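Local coordinates for protein chitin elicitor receptor kinase 1 (Arabidopsis thaliana, PDB 4EBY) that probably senses fungal chitin through its extracellular LysM ectodomain and, on chitin-induced dimerization, activates plant immune signalling as a receptor kinase, at residues S4-N16 with F140-D152. Sequence-based numbering, arbitrary orientation.
With NAG (2-acetamido-2-deoxy-beta-D-glucopyranose), chain F; NAG (2-acetamido-2-deoxy-beta-D-glucopyranose), chain C.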
loop_
_atom_site.group_PDB
_atom_site.type_symbol
_atom_site.label_atom_id
_atom_site.label_comp_id
_atom_site.label_asym_id
_atom_site.label_seq_id
_atom_site.Cartn_x
_atom_site.Cartn_y
_atom_site.Cartn_z
ATOM N N SER A 4 -16.164 6.390 -2.179
ATOM C CA SER A 4 -15.323 6.381 -3.364
ATOM C C SER A 4 -14.277 7.470 -3.233
ATOM O O SER A 4 -14.465 8.429 -2.480
ATOM C CB SER A 4 -16.164 6.607 -4.618
ATOM O OG SER A 4 -16.769 7.889 -4.586
ATOM N N CYS A 5 -13.173 7.315 -3.949
ATOM C CA CYS A 5 -12.112 8.323 -3.920
ATOM C C CYS A 5 -11.143 8.108 -5.077
ATOM O O CYS A 5 -11.060 7.030 -5.637
ATOM C CB CYS A 5 -11.384 8.316 -2.571
ATOM S SG CYS A 5 -10.571 6.777 -2.124
ATOM N N PRO A 6 -10.396 9.149 -5.459
ATOM C CA PRO A 6 -9.594 8.983 -6.674
ATOM C C PRO A 6 -8.240 8.283 -6.497
ATOM O O PRO A 6 -7.626 7.858 -7.476
ATOM C CB PRO A 6 -9.359 10.431 -7.124
ATOM C CG PRO A 6 -9.385 11.210 -5.850
ATOM C CD PRO A 6 -10.440 10.543 -4.990
ATOM N N LEU A 7 -7.750 8.209 -5.267
ATOM C CA LEU A 7 -6.514 7.509 -5.023
ATOM C C LEU A 7 -6.314 7.137 -3.573
ATOM O O LEU A 7 -7.036 7.589 -2.668
ATOM C CB LEU A 7 -5.320 8.315 -5.489
ATOM C CG LEU A 7 -4.790 9.346 -4.500
ATOM C CD1 LEU A 7 -3.342 9.638 -4.863
ATOM C CD2 LEU A 7 -5.609 10.577 -4.571
ATOM N N ALA A 8 -5.333 6.269 -3.378
ATOM C CA ALA A 8 -4.900 5.838 -2.067
ATOM C C ALA A 8 -3.380 5.800 -2.093
ATOM O O ALA A 8 -2.765 6.009 -3.158
ATOM C CB ALA A 8 -5.473 4.442 -1.727
ATOM N N LEU A 9 -2.767 5.554 -0.939
ATOM C CA LEU A 9 -1.301 5.457 -0.858
ATOM C C LEU A 9 -0.947 4.097 -0.278
ATOM O O LEU A 9 -1.630 3.618 0.631
ATOM C CB LEU A 9 -0.736 6.553 0.043
ATOM C CG LEU A 9 -0.907 7.981 -0.471
ATOM C CD1 LEU A 9 -0.573 8.974 0.615
ATOM C CD2 LEU A 9 0.016 8.182 -1.674
ATOM N N ALA A 10 0.088 3.457 -0.819
ATOM C CA ALA A 10 0.570 2.196 -0.261
ATOM C C ALA A 10 1.883 2.437 0.469
ATOM O O ALA A 10 2.769 3.124 -0.042
ATOM C CB ALA A 10 0.773 1.151 -1.374
ATOM N N SER A 11 2.017 1.875 1.660
ATOM C CA SER A 11 3.252 2.021 2.423
ATOM C C SER A 11 4.143 0.819 2.216
ATOM O O SER A 11 3.797 -0.292 2.628
ATOM C CB SER A 11 2.936 2.162 3.918
ATOM O OG SER A 11 4.141 2.327 4.663
ATOM N N TYR A 12 5.272 1.044 1.539
ATOM C CA TYR A 12 6.164 -0.046 1.156
ATOM C C TYR A 12 7.454 0.008 1.979
ATOM O O TYR A 12 8.305 0.866 1.761
ATOM C CB TYR A 12 6.467 0.095 -0.346
ATOM C CG TYR A 12 7.092 -1.109 -1.010
ATOM C CD1 TYR A 12 6.399 -1.820 -1.983
ATOM C CD2 TYR A 12 8.376 -1.525 -0.671
ATOM C CE1 TYR A 12 6.992 -2.928 -2.622
ATOM C CE2 TYR A 12 8.952 -2.624 -1.276
ATOM C CZ TYR A 12 8.257 -3.322 -2.237
ATOM O OH TYR A 12 8.878 -4.401 -2.843
ATOM N N TYR A 13 7.619 -0.935 2.903
ATOM C CA TYR A 13 8.793 -0.971 3.768
ATOM C C TYR A 13 10.013 -1.530 3.028
ATOM O O TYR A 13 9.889 -2.496 2.270
ATOM C CB TYR A 13 8.492 -1.825 4.999
ATOM C CG TYR A 13 9.661 -1.960 5.938
ATOM C CD1 TYR A 13 9.942 -0.967 6.863
ATOM C CD2 TYR A 13 10.486 -3.082 5.897
ATOM C CE1 TYR A 13 11.029 -1.072 7.727
ATOM C CE2 TYR A 13 11.573 -3.203 6.769
ATOM C CZ TYR A 13 11.834 -2.194 7.679
ATOM O OH TYR A 13 12.908 -2.309 8.550
ATOM N N LEU A 14 11.173 -0.916 3.255
ATOM C CA LEU A 14 12.376 -1.267 2.510
ATOM C C LEU A 14 13.295 -2.221 3.266
ATOM O O LEU A 14 13.823 -1.885 4.334
ATOM C CB LEU A 14 13.147 0.013 2.182
ATOM C CG LEU A 14 12.412 1.019 1.300
ATOM C CD1 LEU A 14 13.339 2.233 1.070
ATOM C CD2 LEU A 14 12.058 0.380 -0.028
ATOM N N GLU A 15 13.482 -3.417 2.712
ATOM C CA GLU A 15 14.518 -4.300 3.207
ATOM C C GLU A 15 15.078 -5.186 2.089
ATOM O O GLU A 15 14.459 -5.351 1.040
ATOM C CB GLU A 15 14.027 -5.134 4.379
ATOM C CG GLU A 15 12.999 -6.134 3.986
ATOM C CD GLU A 15 12.424 -6.903 5.183
ATOM O OE1 GLU A 15 11.394 -7.567 4.979
ATOM O OE2 GLU A 15 12.999 -6.862 6.305
ATOM N N ASN A 16 16.261 -5.734 2.338
ATOM C CA ASN A 16 16.922 -6.666 1.433
ATOM C C ASN A 16 17.209 -6.045 0.079
ATOM O O ASN A 16 17.334 -6.760 -0.911
ATOM C CB ASN A 16 16.102 -7.956 1.225
ATOM C CG ASN A 16 16.187 -8.912 2.403
ATOM O OD1 ASN A 16 16.931 -8.691 3.351
ATOM N ND2 ASN A 16 15.387 -9.987 2.337
ATOM N N PHE A 140 -10.827 13.456 6.706
ATOM C CA PHE A 140 -9.852 12.602 6.010
ATOM C C PHE A 140 -10.466 11.816 4.873
ATOM O O PHE A 140 -11.437 11.086 5.072
ATOM C CB PHE A 140 -9.177 11.629 6.982
ATOM C CG PHE A 140 -8.594 12.296 8.204
ATOM C CD1 PHE A 140 -7.434 13.040 8.110
ATOM C CD2 PHE A 140 -9.209 12.164 9.441
ATOM C CE1 PHE A 140 -6.892 13.666 9.215
ATOM C CE2 PHE A 140 -8.673 12.782 10.559
ATOM C CZ PHE A 140 -7.506 13.534 10.444
ATOM N N GLY A 141 -9.868 11.947 3.684
ATOM C CA GLY A 141 -10.378 11.271 2.509
ATOM C C GLY A 141 -9.282 10.599 1.698
ATOM O O GLY A 141 -9.555 10.078 0.622
ATOM N N LEU A 142 -8.054 10.621 2.208
ATOM C CA LEU A 142 -6.924 9.963 1.544
ATOM C C LEU A 142 -6.258 9.083 2.581
ATOM O O LEU A 142 -5.933 9.549 3.682
ATOM C CB LEU A 142 -5.920 11.009 1.025
ATOM C CG LEU A 142 -4.612 10.421 0.491
ATOM C CD1 LEU A 142 -4.873 9.553 -0.742
ATOM C CD2 LEU A 142 -3.651 11.540 0.107
ATOM N N PHE A 143 -6.078 7.807 2.243
ATOM C CA PHE A 143 -5.632 6.806 3.214
ATOM C C PHE A 143 -4.468 5.988 2.742
ATOM O O PHE A 143 -4.392 5.622 1.561
ATOM C CB PHE A 143 -6.782 5.874 3.608
ATOM C CG PHE A 143 -7.768 6.550 4.506
ATOM C CD1 PHE A 143 -7.707 6.359 5.876
ATOM C CD2 PHE A 143 -8.684 7.444 3.990
ATOM C CE1 PHE A 143 -8.578 7.056 6.724
ATOM C CE2 PHE A 143 -9.540 8.144 4.808
ATOM C CZ PHE A 143 -9.510 7.932 6.178
ATOM N N VAL A 144 -3.582 5.710 3.688
ATOM C CA VAL A 144 -2.422 4.856 3.458
ATOM C C VAL A 144 -2.798 3.446 3.870
ATOM O O VAL A 144 -3.269 3.214 4.988
ATOM C CB VAL A 144 -1.213 5.278 4.318
ATOM C CG1 VAL A 144 -0.001 4.408 4.005
ATOM C CG2 VAL A 144 -0.864 6.770 4.113
ATOM N N THR A 145 -2.611 2.507 2.956
ATOM C CA THR A 145 -2.683 1.097 3.280
ATOM C C THR A 145 -1.332 0.724 3.892
ATOM O O THR A 145 -0.295 0.708 3.206
ATOM C CB THR A 145 -2.938 0.301 1.996
ATOM O OG1 THR A 145 -4.223 0.677 1.478
ATOM C CG2 THR A 145 -2.933 -1.189 2.274
ATOM N N TYR A 146 -1.345 0.459 5.190
ATOM C CA TYR A 146 -0.128 0.421 5.985
ATOM C C TYR A 146 0.058 -0.954 6.606
ATOM O O TYR A 146 -0.624 -1.310 7.555
ATOM C CB TYR A 146 -0.230 1.512 7.078
ATOM C CG TYR A 146 1.007 1.706 7.929
ATOM C CD1 TYR A 146 1.866 2.769 7.698
ATOM C CD2 TYR A 146 1.290 0.852 8.994
ATOM C CE1 TYR A 146 2.986 2.979 8.484
ATOM C CE2 TYR A 146 2.423 1.052 9.788
ATOM C CZ TYR A 146 3.263 2.121 9.515
ATOM O OH TYR A 146 4.384 2.360 10.281
ATOM N N PRO A 147 0.960 -1.772 6.050
ATOM C CA PRO A 147 1.205 -3.076 6.682
ATOM C C PRO A 147 1.998 -2.907 7.987
ATOM O O PRO A 147 3.062 -2.270 8.013
ATOM C CB PRO A 147 2.035 -3.830 5.615
ATOM C CG PRO A 147 1.750 -3.082 4.314
ATOM C CD PRO A 147 1.648 -1.642 4.749
ATOM N N LEU A 148 1.455 -3.467 9.067
ATOM C CA LEU A 148 2.059 -3.363 10.396
ATOM C C LEU A 148 3.330 -4.184 10.512
ATOM O O LEU A 148 3.410 -5.301 9.994
ATOM C CB LEU A 148 1.072 -3.835 11.463
ATOM C CG LEU A 148 -0.154 -2.951 11.703
ATOM C CD1 LEU A 148 -1.108 -3.632 12.699
ATOM C CD2 LEU A 148 0.252 -1.558 12.204
ATOM N N ARG A 149 4.313 -3.617 11.208
ATOM C CA ARG A 149 5.552 -4.324 11.533
ATOM C C ARG A 149 5.734 -4.377 13.039
ATOM O O ARG A 149 5.098 -3.619 13.769
ATOM C CB ARG A 149 6.736 -3.632 10.878
ATOM C CG ARG A 149 6.757 -3.858 9.367
ATOM C CD ARG A 149 7.972 -3.230 8.705
ATOM N NE ARG A 149 9.169 -3.615 9.431
ATOM C CZ ARG A 149 9.827 -4.749 9.236
ATOM N NH1 ARG A 149 9.443 -5.596 8.291
ATOM N NH2 ARG A 149 10.886 -5.026 9.986
ATOM N N PRO A 150 6.603 -5.282 13.512
ATOM C CA PRO A 150 6.749 -5.481 14.961
ATOM C C PRO A 150 7.127 -4.208 15.718
ATOM O O PRO A 150 6.778 -4.083 16.899
ATOM C CB PRO A 150 7.862 -6.530 15.049
ATOM C CG PRO A 150 7.706 -7.320 13.795
ATOM C CD PRO A 150 7.362 -6.288 12.745
ATOM N N GLU A 151 7.798 -3.271 15.058
ATOM C CA GLU A 151 8.219 -2.050 15.719
ATOM C C GLU A 151 7.105 -1.002 15.822
ATOM O O GLU A 151 7.238 -0.030 16.562
ATOM C CB GLU A 151 9.469 -1.458 15.050
ATOM C CG GLU A 151 9.267 -0.946 13.629
ATOM C CD GLU A 151 9.498 -2.003 12.562
ATOM O OE1 GLU A 151 9.569 -3.211 12.883
ATOM O OE2 GLU A 151 9.608 -1.612 11.382
ATOM N N ASP A 152 6.007 -1.205 15.096
ATOM C CA ASP A 152 4.884 -0.259 15.146
ATOM C C ASP A 152 4.007 -0.426 16.375
ATOM O O ASP A 152 3.867 -1.522 16.897
ATOM C CB ASP A 152 3.977 -0.441 13.930
ATOM C CG ASP A 152 4.642 -0.043 12.635
ATOM O OD1 ASP A 152 5.236 1.051 12.572
ATOM O OD2 ASP A 152 4.558 -0.831 11.670
HETATM C C1 NAG F . 15.461 -10.893 3.463
HETATM C C2 NAG F . 14.060 -11.524 3.473
HETATM C C3 NAG F . 13.937 -12.626 4.516
HETATM C C4 NAG F . 15.096 -13.602 4.393
HETATM C C5 NAG F . 16.438 -12.880 4.266
HETATM C C6 NAG F . 17.561 -13.876 3.996
HETATM C C7 NAG F . 12.023 -10.422 2.819
HETATM C C8 NAG F . 11.219 -9.148 2.824
HETATM N N2 NAG F . 13.025 -10.534 3.691
HETATM O O3 NAG F . 12.704 -13.314 4.343
HETATM O O4 NAG F . 15.129 -14.423 5.539
HETATM O O5 NAG F . 16.392 -11.923 3.222
HETATM O O6 NAG F . 17.274 -14.599 2.818
HETATM O O7 NAG F . 11.747 -11.316 2.020
HETATM C C1 NAG C . 6.228 -9.148 5.629
HETATM C C2 NAG C . 7.568 -8.446 5.889
HETATM C C3 NAG C . 8.643 -9.462 6.294
HETATM C C4 NAG C . 8.162 -10.427 7.372
HETATM C C5 NAG C . 6.763 -10.947 7.052
HETATM C C6 NAG C . 6.192 -11.808 8.176
HETATM C C7 NAG C . 8.382 -6.481 4.664
HETATM C C8 NAG C . 8.945 -5.928 3.374
HETATM N N2 NAG C . 7.996 -7.762 4.689
HETATM O O3 NAG C . 9.826 -8.808 6.726
HETATM O O4 NAG C . 9.053 -11.524 7.434
HETATM O O5 NAG C . 5.884 -9.862 6.813
HETATM O O6 NAG C . 6.093 -11.019 9.346
HETATM O O7 NAG C . 8.283 -5.747 5.647
HETATM O O HOH W 1 -7.543 6.978 -0.030
HETATM O O HOH W 2 -8.317 9.906 -1.842
HETATM O O HOH W 3 12.519 -1.334 11.169
#
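Leu9 and Ala10 pair in parallel with Val144 and Thr145. In the mixed sheet strand 8-13 lies between strand 60-70 and strand 143-147, the latter from the C-terminal LysM domain. Three backbone hydrogen bonds hold the pair: Leu9 N to Phe143 O (3.0 Å), Thr145 N to Leu9 O (2.8 Å) and Ser11 N to Thr145 O. Towards the 4-7 end, where Cys5 is disulfide-bonded to Cys131, water takes over. One water bridges Leu7 O to Phe143 N, and a second links Leu7 O to Gly141 O.

Apolar contacts line the face of Leu9 and Val144. Leu142 reaches Leu7 and Leu9, with CD1 against Leu7 CG at 3.8 Å and CD2 near Leu9 CD1. Val144 CG1, anti to the backbone N (chi1 -177°), packs on Ser11 CB, while CG2 meets Leu9. The hydroxyl of Ser11 is hydrogen-bonded to Arg60.

Beyond the strands, Arg149 lies flat over one face of the Tyr13 ring. The planes differ by 1° and the centres are 3.7 Å apart, a cation-pi stack. Arg149 CD also lies over the ring, as a CH-pi contact; beyond it the bend at chi3 (49°) directs NE and the guanidinium. Glu151 OE2 takes Arg149 NE in a salt bridge (2.8 Å), almost in the guanidinium plane, which, with the stack, helps to fix the group's rotation. Arg149 NH1 donates a bent hydrogen bond to O7 of the chain C NAG (2.9 Å). Asn16 ND2 carries the chain F NAG covalently.

The stack and salt bridge hold Arg149 where it meets the acetamide oxygen of the bound sugar, probably part of an N-linked glycan at Asn99, and Glu151 and Glu15 probably stabilise its cation.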